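Local coordinates for protein diol-dehydratase (Roseburia inulinivorans, PDB 5I2A) that dehydrates 1,2-propanediol without vitamin B12, as a member of the glycyl radical enzyme family, at residues E28-R33 with G84-P89; R33-T38 with L122-Y127; K53-E58 with I210-D215; A108-I113 with A339-F344. All blocks are in the same frame, centred on the assembly; numbering follows the deposited sequence.

The four contacts lie in the pyruvate formate lyase-like part of the chain. Contacts 1 and 2, whose centres are about 10 Å apart, share R33 and helix 32-43, and P89 and T87 of contact 1 pack on A34 of contact 2. Contact 3 is about 18 Å from contact 2, centre to centre; I37 and A56 touch between the two. Contacts 1 to 3 interleave along the sequence and join helices 32-43, 49-63, 115-125 and 200-233 and the 84-89 loop. Contact 4, centred about 13 Å from the chain's centre, follows contact 1 in series, meets it through F111 and Y112, and joins the loop before helix 115-125 to the 339-344 turn, which touches Y818 next to the predicted radical glycine.

Contact 1: E28-R33 with G84-P89; sequences EIEAAR and GCQTYP
R33 stretches over Y88 with CG anti to its backbone N (chi1 -170°) and the chain extended as far as NE, while in Q86 a chi2 of -67° brings CD back toward R33, whose amide N is met by OE1. The guanidinium lies nearly flat against the tyrosine ring, the planes 26° apart: Y88 CD2 sits over the centre of the guanidinium, and R33 CD stands over the ring face at 3.9 Å from its centroid, a CH-pi contact. R33 NH1 also gives a bond to T87 O at 3.2 Å, meeting a lone pair in the carbonyl plane. Beyond the two segments, E90 forms a salt bridge with R33, I278 O takes its NE, and Y88 OH bonds Q277 O.

Ahead of the helix the two extended segments run roughly the same way and form a single parallel-type beta bridge at I29 and C85. C85 N bonds E28 O at 3.0 Å, and C85 O receives E30 N at 2.8 Å. Nearer helix 32-43, R33 N donates to Q86 OE1 at 3.0 Å, coming from above the amide plane. One water joins E30 O to T87 N, and a second links E30 OE1 to Q86 NE2, whose other partner is T78 O; the carboxylate of E30 is held further by A81 N and I80 N. On the apolar side I29 CG2 meets T87 CG2 at 3.6 Å, the two side chains crossing at about a right angle, and I29 CG1 lies 3.8 Å from C85 SG.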
loop_
_atom_site.group_PDB
_atom_site.type_symbol
_atom_site.label_atom_id
_atom_site.label_comp_id
_atom_site.label_asym_id
_atom_site.label_seq_id
_atom_site.Cartn_x
_atom_site.Cartn_y
_atom_site.Cartn_z
ATOM N N GLU A 28 28.374 -21.317 -8.007
ATOM C CA GLU A 28 28.004 -20.672 -9.260
ATOM C C GLU A 28 26.666 -19.941 -9.166
ATOM O O GLU A 28 25.720 -20.457 -8.600
ATOM C CB GLU A 28 27.939 -21.704 -10.398
ATOM C CG GLU A 28 27.390 -21.139 -11.710
ATOM C CD GLU A 28 27.425 -22.152 -12.862
ATOM O OE1 GLU A 28 27.665 -23.341 -12.593
ATOM O OE2 GLU A 28 27.219 -21.750 -14.030
ATOM N N ILE A 29 26.605 -18.750 -9.749
ATOM C CA ILE A 29 25.362 -17.986 -9.887
ATOM C C ILE A 29 24.522 -18.490 -11.076
ATOM O O ILE A 29 25.032 -18.618 -12.195
ATOM C CB ILE A 29 25.671 -16.481 -10.072
ATOM C CG1 ILE A 29 26.360 -15.927 -8.834
ATOM C CG2 ILE A 29 24.403 -15.687 -10.412
ATOM C CD1 ILE A 29 27.090 -14.612 -9.066
ATOM N N GLU A 30 23.243 -18.771 -10.832
ATOM C CA GLU A 30 22.337 -19.242 -11.879
ATOM C C GLU A 30 21.178 -18.261 -12.140
ATOM O O GLU A 30 20.737 -17.542 -11.241
ATOM C CB GLU A 30 21.808 -20.635 -11.527
ATOM C CG GLU A 30 22.960 -21.642 -11.446
ATOM C CD GLU A 30 22.569 -23.080 -11.147
ATOM O OE1 GLU A 30 21.368 -23.415 -10.997
ATOM O OE2 GLU A 30 23.512 -23.892 -11.058
ATOM N N ALA A 31 20.692 -18.252 -13.377
ATOM C CA ALA A 31 19.773 -17.221 -13.851
ATOM C C ALA A 31 18.309 -17.646 -13.870
ATOM O O ALA A 31 17.441 -16.812 -14.091
ATOM C CB ALA A 31 20.185 -16.772 -15.246
ATOM N N ALA A 32 18.035 -18.929 -13.648
ATOM C CA ALA A 32 16.680 -19.438 -13.835
ATOM C C ALA A 32 15.620 -18.725 -12.963
ATOM O O ALA A 32 14.543 -18.419 -13.453
ATOM C CB ALA A 32 16.640 -20.926 -13.576
ATOM N N ARG A 33 15.907 -18.481 -11.687
ATOM C CA ARG A 33 14.914 -17.827 -10.823
ATOM C C ARG A 33 14.545 -16.444 -11.355
ATOM O O ARG A 33 13.374 -16.078 -11.393
ATOM C CB ARG A 33 15.408 -17.692 -9.375
ATOM C CG ARG A 33 14.300 -17.241 -8.406
ATOM C CD ARG A 33 14.797 -17.038 -6.964
ATOM N NE ARG A 33 13.718 -16.533 -6.115
ATOM C CZ ARG A 33 13.290 -15.271 -6.119
ATOM N NH1 ARG A 33 13.867 -14.373 -6.905
ATOM N NH2 ARG A 33 12.301 -14.899 -5.311
ATOM N N GLY A 84 25.631 -23.323 -5.139
ATOM C CA GLY A 84 25.386 -22.216 -6.033
ATOM C C GLY A 84 24.294 -21.324 -5.467
ATOM O O GLY A 84 23.798 -21.566 -4.364
ATOM N N CYS A 85 23.928 -20.282 -6.205
ATOM C CA CYS A 85 22.784 -19.477 -5.804
ATOM C C CYS A 85 21.975 -19.009 -7.001
ATOM O O CYS A 85 22.501 -18.840 -8.105
ATOM C CB CYS A 85 23.232 -18.269 -4.974
ATOM S SG CYS A 85 24.154 -17.016 -5.915
ATOM N N GLN A 86 20.683 -18.832 -6.767
ATOM C CA GLN A 86 19.826 -18.075 -7.671
ATOM C C GLN A 86 20.001 -16.590 -7.374
ATOM O O GLN A 86 20.755 -16.233 -6.468
ATOM C CB GLN A 86 18.368 -18.488 -7.508
ATOM C CG GLN A 86 18.084 -19.960 -7.851
ATOM C CD GLN A 86 18.270 -20.283 -9.332
ATOM O OE1 GLN A 86 18.312 -19.388 -10.173
ATOM N NE2 GLN A 86 18.378 -21.576 -9.653
ATOM N N THR A 87 19.309 -15.738 -8.129
ATOM C CA THR A 87 19.332 -14.298 -7.893
ATOM C C THR A 87 17.925 -13.763 -7.613
ATOM O O THR A 87 16.932 -14.425 -7.889
ATOM C CB THR A 87 19.938 -13.516 -9.083
ATOM O OG1 THR A 87 19.095 -13.646 -10.232
ATOM C CG2 THR A 87 21.339 -14.043 -9.419
ATOM N N TYR A 88 17.864 -12.577 -7.022
ATOM C CA TYR A 88 16.627 -12.051 -6.460
ATOM C C TYR A 88 16.469 -10.579 -6.872
ATOM O O TYR A 88 16.593 -9.662 -6.052
ATOM C CB TYR A 88 16.625 -12.242 -4.918
ATOM C CG TYR A 88 16.695 -13.713 -4.531
ATOM C CD1 TYR A 88 17.881 -14.429 -4.668
ATOM C CD2 TYR A 88 15.572 -14.394 -4.055
ATOM C CE1 TYR A 88 17.951 -15.773 -4.371
ATOM C CE2 TYR A 88 15.632 -15.744 -3.733
ATOM C CZ TYR A 88 16.835 -16.428 -3.895
ATOM O OH TYR A 88 16.939 -17.757 -3.606
ATOM N N PRO A 89 16.203 -10.348 -8.166
ATOM C CA PRO A 89 16.144 -8.978 -8.684
ATOM C C PRO A 89 14.989 -8.158 -8.108
ATOM O O PRO A 89 15.006 -6.939 -8.255
ATOM C CB PRO A 89 15.956 -9.180 -10.196
ATOM C CG PRO A 89 15.269 -10.489 -10.314
ATOM C CD PRO A 89 15.883 -11.341 -9.206
HETATM O O HOH W 1 18.340 -16.184 -10.894
HETATM O O HOH W 2 19.029 -23.289 -12.032
#

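Contact 2: R33-T38 with L122-Y127; sequences RAELIT and LAADAY
T38 OG1 is gripped from several sides: A124 O lies 3.2 Å from it across the contact, A34 O of its own helix 2.9 Å away, and the indole NE1 of W128, just beyond the second segment, donates to it, so the oxygen also acts as acceptor. The hydroxyl has one proton and two carbonyls within reach, so either may receive it. The torsion chi1 of -66° sets OG1 anti to the carbonyl carbon of T38, beside its backbone N, and leaves CG2 anti to that N, directed at Y127.

The contact is a helix-to-helix one in which small residues allow a close approach. Helix 32-43 meets helix 115-125 at A124, whose CA is 5.3 Å from that of E35. The methyl CB of A124 settles against the backbone of the other helix, 3.8 Å from A34 O, and faces A34 CB at 4.2 Å. At the next turn T38 CG2 touches Y127 CB at 3.7 Å, and Y127 CG lies slightly farther from it; the threonine and tyrosine side chains pass side by side, pointing opposite ways. The hydroxyl of Y127 bonds E45 OE2, and K131 makes a cation-pi contact with its ring. E35 brushes the flank of A124 through CG, while its carboxylate pairs with R120 in a salt bridge on helix 115-125, a second polar tie between the same two helices.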
loop_
_atom_site.group_PDB
_atom_site.type_symbol
_atom_site.label_atom_id
_atom_site.label_comp_id
_atom_site.label_asym_id
_atom_site.label_seq_id
_atom_site.Cartn_x
_atom_site.Cartn_y
_atom_site.Cartn_z
ATOM N N ARG A 33 15.907 -18.481 -11.687
ATOM C CA ARG A 33 14.914 -17.827 -10.823
ATOM C C ARG A 33 14.545 -16.444 -11.355
ATOM O O ARG A 33 13.374 -16.078 -11.393
ATOM C CB ARG A 33 15.408 -17.692 -9.375
ATOM C CG ARG A 33 14.300 -17.241 -8.406
ATOM C CD ARG A 33 14.797 -17.038 -6.964
ATOM N NE ARG A 33 13.718 -16.533 -6.115
ATOM C CZ ARG A 33 13.290 -15.271 -6.119
ATOM N NH1 ARG A 33 13.867 -14.373 -6.905
ATOM N NH2 ARG A 33 12.301 -14.899 -5.311
ATOM N N ALA A 34 15.558 -15.684 -11.749
ATOM C CA ALA A 34 15.338 -14.323 -12.213
ATOM C C ALA A 34 14.477 -14.341 -13.467
ATOM O O ALA A 34 13.581 -13.521 -13.624
ATOM C CB ALA A 34 16.660 -13.627 -12.472
ATOM N N GLU A 35 14.735 -15.300 -14.352
ATOM C CA GLU A 35 13.912 -15.441 -15.549
ATOM C C GLU A 35 12.467 -15.788 -15.198
ATOM O O GLU A 35 11.533 -15.241 -15.772
ATOM C CB GLU A 35 14.492 -16.509 -16.481
ATOM C CG GLU A 35 15.783 -16.055 -17.133
ATOM C CD GLU A 35 16.344 -17.064 -18.117
ATOM O OE1 GLU A 35 16.066 -18.265 -17.976
ATOM O OE2 GLU A 35 17.056 -16.637 -19.040
ATOM N N LEU A 36 12.282 -16.695 -14.251
ATOM C CA LEU A 36 10.945 -17.146 -13.921
ATOM C C LEU A 36 10.124 -16.100 -13.152
ATOM O O LEU A 36 8.926 -15.974 -13.384
ATOM C CB LEU A 36 11.007 -18.455 -13.136
ATOM C CG LEU A 36 11.511 -19.654 -13.959
ATOM C CD1 LEU A 36 11.832 -20.833 -13.050
ATOM C CD2 LEU A 36 10.499 -20.053 -15.037
ATOM N N ILE A 37 10.754 -15.347 -12.257
ATOM C CA ILE A 37 10.006 -14.324 -11.524
ATOM C C ILE A 37 9.604 -13.201 -12.490
ATOM O O ILE A 37 8.488 -12.689 -12.422
ATOM C CB ILE A 37 10.797 -13.778 -10.311
ATOM C CG1 ILE A 37 9.874 -12.958 -9.407
ATOM C CG2 ILE A 37 12.046 -12.995 -10.735
ATOM C CD1 ILE A 37 10.526 -12.512 -8.114
ATOM N N THR A 38 10.494 -12.868 -13.419
ATOM C CA THR A 38 10.215 -11.873 -14.447
ATOM C C THR A 38 9.082 -12.310 -15.368
ATOM O O THR A 38 8.175 -11.552 -15.659
ATOM C CB THR A 38 11.465 -11.592 -15.272
ATOM O OG1 THR A 38 12.439 -10.980 -14.428
ATOM C CG2 THR A 38 11.162 -10.653 -16.427
ATOM N N LEU A 122 20.979 -10.101 -17.674
ATOM C CA LEU A 122 20.797 -8.761 -18.223
ATOM C C LEU A 122 19.387 -8.582 -18.757
ATOM O O LEU A 122 18.744 -7.562 -18.506
ATOM C CB LEU A 122 21.808 -8.468 -19.329
ATOM C CG LEU A 122 23.233 -8.174 -18.866
ATOM C CD1 LEU A 122 24.168 -8.015 -20.066
ATOM C CD2 LEU A 122 23.265 -6.937 -17.999
ATOM N N ALA A 123 18.909 -9.589 -19.477
ATOM C CA ALA A 123 17.588 -9.537 -20.074
ATOM C C ALA A 123 16.500 -9.595 -19.009
ATOM O O ALA A 123 15.528 -8.849 -19.068
ATOM C CB ALA A 123 17.403 -10.681 -21.075
ATOM N N ALA A 124 16.656 -10.500 -18.050
ATOM C CA ALA A 124 15.657 -10.629 -16.998
ATOM C C ALA A 124 15.645 -9.410 -16.073
ATOM O O ALA A 124 14.579 -8.930 -15.715
ATOM C CB ALA A 124 15.888 -11.895 -16.205
ATOM N N ASP A 125 16.820 -8.902 -15.707
ATOM C CA ASP A 125 16.913 -7.800 -14.753
ATOM C C ASP A 125 16.264 -6.509 -15.270
ATOM O O ASP A 125 15.774 -5.699 -14.485
ATOM C CB ASP A 125 18.366 -7.476 -14.411
ATOM C CG ASP A 125 19.061 -8.557 -13.590
ATOM O OD1 ASP A 125 18.407 -9.443 -13.019
ATOM O OD2 ASP A 125 20.300 -8.495 -13.521
ATOM N N ALA A 126 16.304 -6.301 -16.586
ATOM C CA ALA A 126 15.850 -5.043 -17.161
ATOM C C ALA A 126 14.415 -4.740 -16.749
ATOM O O ALA A 126 14.048 -3.592 -16.575
ATOM C CB ALA A 126 15.974 -5.065 -18.687
ATOM N N TYR A 127 13.623 -5.786 -16.584
ATOM C CA TYR A 127 12.251 -5.653 -16.140
ATOM C C TYR A 127 12.120 -5.005 -14.755
ATOM O O TYR A 127 11.140 -4.314 -14.484
ATOM C CB TYR A 127 11.572 -7.023 -16.108
ATOM C CG TYR A 127 10.133 -6.933 -15.648
ATOM C CD1 TYR A 127 9.138 -6.470 -16.504
ATOM C CD2 TYR A 127 9.779 -7.277 -14.355
ATOM C CE1 TYR A 127 7.824 -6.371 -16.085
ATOM C CE2 TYR A 127 8.482 -7.176 -13.925
ATOM C CZ TYR A 127 7.506 -6.731 -14.797
ATOM O OH TYR A 127 6.217 -6.654 -14.364
#

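Contact 3: K53-E58 with I210-D215; sequences KARAFE and ILISCD
I212 crosses R55 at about a right angle and puts its terminal CD1 over the centre of the guanidinium, 3.5 Å from CZ. The flat group is therefore met on one face by a methyl, while its edge is turned to E58: NH1 donates to E58 OE1 at 3.1 Å, on the syn side of the carboxylate and almost in the guanidinium plane, in a salt bridge within the one helix. A bend at chi2 (-69°) turns R55 CD back, and the chain beyond it carries NH1 to this bond. The other branch of I212 serves a different neighbour, since CG2 lies 3.7 Å from E58 OE2, and close by is A54 O, 3.8 Å away.

Helices 49-63 and 200-233 run nearly parallel here, their local axes 9° apart and 8.5 Å at the closest. Such a short separation suits the small A54 and S213 in the interface, where A54 CB touches S213 OG at 3.7 Å. F57 presents its ring edge, with CD2 3.8 Å from S213 CB. The serine hydroxyl itself bonds S209 O, one turn back on its own helix, and P525 of helix 525-529 lies against both A54 and S213.

No direct hydrogen bond joins the two segments; water is the polar link, giving a proton to E58 OE2 and another to I212 O at 2.8 Å. Direct contact between the helices is thus van der Waals packing, much of it methyl against charged groups, supplemented by this water bridge, and the ion pair internal to helix 49-63 probably helps fix the orientation of the guanidinium against the isoleucine methyl.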
loop_
_atom_site.group_PDB
_atom_site.type_symbol
_atom_site.label_atom_id
_atom_site.label_comp_id
_atom_site.label_asym_id
_atom_site.label_seq_id
_atom_site.Cartn_x
_atom_site.Cartn_y
_atom_site.Cartn_z
ATOM N N LYS A 53 3.024 -12.064 -5.984
ATOM C CA LYS A 53 4.119 -12.798 -5.315
ATOM C C LYS A 53 3.805 -14.297 -5.251
ATOM O O LYS A 53 4.682 -15.131 -5.463
ATOM C CB LYS A 53 4.370 -12.281 -3.886
ATOM C CG LYS A 53 4.760 -10.817 -3.755
ATOM C CD LYS A 53 6.143 -10.547 -4.253
ATOM C CE LYS A 53 7.171 -11.214 -3.344
ATOM N NZ LYS A 53 8.498 -11.147 -3.963
ATOM N N ALA A 54 2.550 -14.620 -4.940
ATOM C CA ALA A 54 2.099 -16.009 -4.862
ATOM C C ALA A 54 2.230 -16.682 -6.215
ATOM O O ALA A 54 2.751 -17.794 -6.308
ATOM C CB ALA A 54 0.664 -16.091 -4.370
ATOM N N ARG A 55 1.778 -15.989 -7.259
ATOM C CA ARG A 55 1.853 -16.509 -8.614
ATOM C C ARG A 55 3.304 -16.663 -9.069
ATOM O O ARG A 55 3.627 -17.601 -9.769
ATOM C CB ARG A 55 1.089 -15.606 -9.593
ATOM C CG ARG A 55 -0.430 -15.649 -9.413
ATOM C CD ARG A 55 -1.006 -16.989 -9.824
ATOM N NE ARG A 55 -2.467 -16.993 -9.761
ATOM C CZ ARG A 55 -3.204 -18.096 -9.687
ATOM N NH1 ARG A 55 -2.611 -19.285 -9.664
ATOM N NH2 ARG A 55 -4.528 -18.013 -9.632
ATOM N N ALA A 56 4.174 -15.742 -8.675
ATOM C CA ALA A 56 5.571 -15.862 -9.057
ATOM C C ALA A 56 6.225 -17.055 -8.323
ATOM O O ALA A 56 6.958 -17.820 -8.922
ATOM C CB ALA A 56 6.313 -14.568 -8.785
ATOM N N PHE A 57 5.919 -17.216 -7.038
ATOM C CA PHE A 57 6.419 -18.342 -6.245
ATOM C C PHE A 57 5.932 -19.634 -6.893
ATOM O O PHE A 57 6.692 -20.573 -7.078
ATOM C CB PHE A 57 5.940 -18.223 -4.795
ATOM C CG PHE A 57 6.513 -19.250 -3.835
ATOM C CD1 PHE A 57 7.880 -19.435 -3.704
ATOM C CD2 PHE A 57 5.665 -19.974 -3.001
ATOM C CE1 PHE A 57 8.392 -20.345 -2.783
ATOM C CE2 PHE A 57 6.167 -20.874 -2.071
ATOM C CZ PHE A 57 7.533 -21.056 -1.961
ATOM N N GLU A 58 4.660 -19.655 -7.269
ATOM C CA GLU A 58 4.104 -20.795 -7.977
ATOM C C GLU A 58 4.853 -21.067 -9.287
ATOM O O GLU A 58 5.229 -22.200 -9.562
ATOM C CB GLU A 58 2.623 -20.573 -8.244
ATOM C CG GLU A 58 1.972 -21.556 -9.214
ATOM C CD GLU A 58 0.531 -21.157 -9.505
ATOM O OE1 GLU A 58 0.334 -20.118 -10.147
ATOM O OE2 GLU A 58 -0.396 -21.853 -9.063
ATOM N N ILE A 210 -2.025 -17.541 -0.023
ATOM C CA ILE A 210 -1.465 -18.634 0.759
ATOM C C ILE A 210 -1.798 -19.987 0.120
ATOM O O ILE A 210 -0.927 -20.845 -0.007
ATOM C CB ILE A 210 -1.961 -18.612 2.205
ATOM C CG1 ILE A 210 -1.425 -17.371 2.930
ATOM C CG2 ILE A 210 -1.546 -19.902 2.931
ATOM C CD1 ILE A 210 -1.951 -17.203 4.392
ATOM N N LEU A 211 -3.052 -20.167 -0.295
ATOM C CA LEU A 211 -3.471 -21.428 -0.911
ATOM C C LEU A 211 -2.596 -21.744 -2.127
ATOM O O LEU A 211 -2.069 -22.845 -2.271
ATOM C CB LEU A 211 -4.956 -21.373 -1.315
ATOM C CG LEU A 211 -5.975 -21.297 -0.173
ATOM C CD1 LEU A 211 -7.401 -21.326 -0.711
ATOM C CD2 LEU A 211 -5.748 -22.417 0.839
ATOM N N ILE A 212 -2.425 -20.751 -2.982
ATOM C CA ILE A 212 -1.599 -20.892 -4.161
ATOM C C ILE A 212 -0.153 -21.249 -3.781
ATOM O O ILE A 212 0.448 -22.142 -4.381
ATOM C CB ILE A 212 -1.647 -19.613 -5.007
ATOM C CG1 ILE A 212 -3.054 -19.458 -5.597
ATOM C CG2 ILE A 212 -0.602 -19.659 -6.122
ATOM C CD1 ILE A 212 -3.356 -18.091 -6.156
ATOM N N SER A 213 0.380 -20.587 -2.761
ATOM C CA SER A 213 1.755 -20.840 -2.339
ATOM C C SER A 213 1.909 -22.247 -1.743
ATOM O O SER A 213 2.911 -22.910 -1.968
ATOM C CB SER A 213 2.218 -19.780 -1.324
ATOM O OG SER A 213 2.108 -18.474 -1.867
ATOM N N CYS A 214 0.924 -22.695 -0.976
ATOM C CA CYS A 214 0.992 -24.037 -0.426
ATOM C C CYS A 214 0.946 -25.087 -1.544
ATOM O O CYS A 214 1.739 -26.033 -1.548
ATOM C CB CYS A 214 -0.132 -24.269 0.572
ATOM S SG CYS A 214 0.118 -23.432 2.139
ATOM N N ASP A 215 0.050 -24.903 -2.509
ATOM C CA ASP A 215 -0.043 -25.844 -3.622
ATOM C C ASP A 215 1.220 -25.835 -4.495
ATOM O O ASP A 215 1.597 -26.867 -5.040
ATOM C CB ASP A 215 -1.288 -25.563 -4.463
ATOM C CG ASP A 215 -2.562 -26.042 -3.779
ATOM O OD1 ASP A 215 -2.488 -27.030 -3.018
ATOM O OD2 ASP A 215 -3.632 -25.433 -3.986
HETATM O O HOH W 3 0.026 -23.299 -6.880
#

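Contact 4: A108-I113 with A339-F344; sequences ADPFYI and AGYSLF
D109 offers both carboxylate oxygens to consecutive backbone N-H groups: OD1 takes G340 N at 2.7 Å through its syn lone pair, and OD2 takes Y341 N at 2.8 Å, met from above the carboxylate plane. A third bond runs in the same direction, from Y341 OH to P110 O at 2.7 Å, in the carbonyl plane on a lone pair. The tyrosine is thus tied to the 108-113 loop at its backbone and at its hydroxyl.

Between these ties the ring lies across D109. D109 CB stands 4.1 Å from the centroid of the Y341 ring, an off-centre CH-pi contact, and P110 CD packs 3.1 Å from Y341 OH. F111 packs at the edge of the tyrosine ring: the edge of Y341 is directed at the F111 face in an offset edge-to-face pair, planes 76° apart, with CE1 of each ring 3.8 Å apart. R83 adds a cation-pi contact to Y341.

G340 has a positive phi (110°), at which a side chain would jam against the preceding carbonyl, and the turn it makes presents two N-H groups to one acid. S342 OG then accepts from F344 N, an ST turn, just before strand 346-350. A339 O bonds Y818 OH, and F344 meets the Y818 ring edge-to-face, so the turn lies beside the residue following G817, the predicted glycyl radical residue, which carries no radical modification in this structure.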
loop_
_atom_site.group_PDB
_atom_site.type_symbol
_atom_site.label_atom_id
_atom_site.label_comp_id
_atom_site.label_asym_id
_atom_site.label_seq_id
_atom_site.Cartn_x
_atom_site.Cartn_y
_atom_site.Cartn_z
ATOM N N ALA A 108 36.312 -11.702 -1.237
ATOM C CA ALA A 108 35.360 -12.309 -0.296
ATOM C C ALA A 108 34.239 -13.053 -1.008
ATOM O O ALA A 108 33.574 -12.490 -1.870
ATOM C CB ALA A 108 34.784 -11.251 0.625
ATOM N N ASP A 109 34.040 -14.318 -0.637
ATOM C CA ASP A 109 32.959 -15.144 -1.172
ATOM C C ASP A 109 32.815 -15.035 -2.708
ATOM O O ASP A 109 31.784 -14.587 -3.200
ATOM C CB ASP A 109 31.612 -14.775 -0.504
ATOM C CG ASP A 109 31.523 -15.215 0.981
ATOM O OD1 ASP A 109 32.569 -15.457 1.626
ATOM O OD2 ASP A 109 30.390 -15.295 1.511
ATOM N N PRO A 110 33.845 -15.458 -3.463
ATOM C CA PRO A 110 33.727 -15.410 -4.927
ATOM C C PRO A 110 32.687 -16.400 -5.466
ATOM O O PRO A 110 32.420 -17.422 -4.836
ATOM C CB PRO A 110 35.138 -15.780 -5.409
ATOM C CG PRO A 110 35.702 -16.662 -4.268
ATOM C CD PRO A 110 35.144 -16.009 -3.017
ATOM N N PHE A 111 32.100 -16.073 -6.614
ATOM C CA PHE A 111 31.151 -16.941 -7.311
ATOM C C PHE A 111 31.502 -17.006 -8.799
ATOM O O PHE A 111 31.810 -15.978 -9.401
ATOM C CB PHE A 111 29.708 -16.430 -7.187
ATOM C CG PHE A 111 29.040 -16.721 -5.874
ATOM C CD1 PHE A 111 29.290 -15.936 -4.760
ATOM C CD2 PHE A 111 28.116 -17.745 -5.772
ATOM C CE1 PHE A 111 28.647 -16.180 -3.548
ATOM C CE2 PHE A 111 27.480 -18.006 -4.560
ATOM C CZ PHE A 111 27.749 -17.216 -3.446
ATOM N N TYR A 112 31.421 -18.189 -9.401
ATOM C CA TYR A 112 31.557 -18.289 -10.850
ATOM C C TYR A 112 30.261 -17.872 -11.526
ATOM O O TYR A 112 29.185 -18.185 -11.045
ATOM C CB TYR A 112 31.942 -19.712 -11.283
ATOM C CG TYR A 112 31.828 -19.944 -12.785
ATOM C CD1 TYR A 112 32.706 -19.339 -13.676
ATOM C CD2 TYR A 112 30.845 -20.768 -13.304
ATOM C CE1 TYR A 112 32.604 -19.554 -15.058
ATOM C CE2 TYR A 112 30.730 -20.986 -14.672
ATOM C CZ TYR A 112 31.612 -20.380 -15.541
ATOM O OH TYR A 112 31.487 -20.610 -16.887
ATOM N N ILE A 113 30.366 -17.141 -12.629
ATOM C CA ILE A 113 29.203 -16.846 -13.449
ATOM C C ILE A 113 29.575 -16.929 -14.939
ATOM O O ILE A 113 30.543 -16.318 -15.387
ATOM C CB ILE A 113 28.591 -15.456 -13.099
ATOM C CG1 ILE A 113 27.333 -15.193 -13.928
ATOM C CG2 ILE A 113 29.614 -14.333 -13.263
ATOM C CD1 ILE A 113 26.584 -13.894 -13.525
ATOM N N ALA A 339 31.071 -12.845 5.688
ATOM C CA ALA A 339 32.033 -13.619 4.890
ATOM C C ALA A 339 32.003 -15.099 5.256
ATOM O O ALA A 339 31.799 -15.440 6.409
ATOM C CB ALA A 339 33.428 -13.066 5.074
ATOM N N GLY A 340 32.219 -15.968 4.274
ATOM C CA GLY A 340 32.314 -17.399 4.536
ATOM C C GLY A 340 31.136 -18.195 3.993
ATOM O O GLY A 340 30.949 -19.340 4.354
ATOM N N TYR A 341 30.343 -17.570 3.129
ATOM C CA TYR A 341 29.199 -18.222 2.485
ATOM C C TYR A 341 28.096 -18.689 3.450
ATOM O O TYR A 341 27.287 -19.521 3.078
ATOM C CB TYR A 341 29.656 -19.434 1.666
ATOM C CG TYR A 341 30.646 -19.141 0.554
ATOM C CD1 TYR A 341 30.254 -18.478 -0.592
ATOM C CD2 TYR A 341 31.966 -19.570 0.647
ATOM C CE1 TYR A 341 31.147 -18.227 -1.622
ATOM C CE2 TYR A 341 32.872 -19.339 -0.382
ATOM C CZ TYR A 341 32.456 -18.669 -1.515
ATOM O OH TYR A 341 33.345 -18.428 -2.523
ATOM N N SER A 342 28.066 -18.179 4.679
ATOM C CA SER A 342 27.055 -18.614 5.633
ATOM C C SER A 342 25.649 -18.119 5.260
ATOM O O SER A 342 25.480 -17.054 4.646
ATOM C CB SER A 342 27.391 -18.141 7.057
ATOM O OG SER A 342 26.533 -18.788 7.989
ATOM N N LEU A 343 24.657 -18.913 5.642
ATOM C CA LEU A 343 23.253 -18.521 5.614
ATOM C C LEU A 343 22.714 -18.411 7.048
ATOM O O LEU A 343 21.518 -18.194 7.251
ATOM C CB LEU A 343 22.427 -19.529 4.793
ATOM C CG LEU A 343 22.684 -19.451 3.280
ATOM C CD1 LEU A 343 21.872 -20.499 2.512
ATOM C CD2 LEU A 343 22.347 -18.062 2.787
ATOM N N PHE A 344 23.614 -18.588 8.021
ATOM C CA PHE A 344 23.306 -18.409 9.440
ATOM C C PHE A 344 22.047 -19.174 9.851
ATOM O O PHE A 344 21.129 -18.615 10.447
ATOM C CB PHE A 344 23.161 -16.907 9.748
ATOM C CG PHE A 344 24.276 -16.083 9.159
ATOM C CD1 PHE A 344 25.460 -15.901 9.857
ATOM C CD2 PHE A 344 24.169 -15.564 7.869
ATOM C CE1 PHE A 344 26.512 -15.177 9.292
ATOM C CE2 PHE A 344 25.220 -14.839 7.300
ATOM C CZ PHE A 344 26.381 -14.634 8.012
#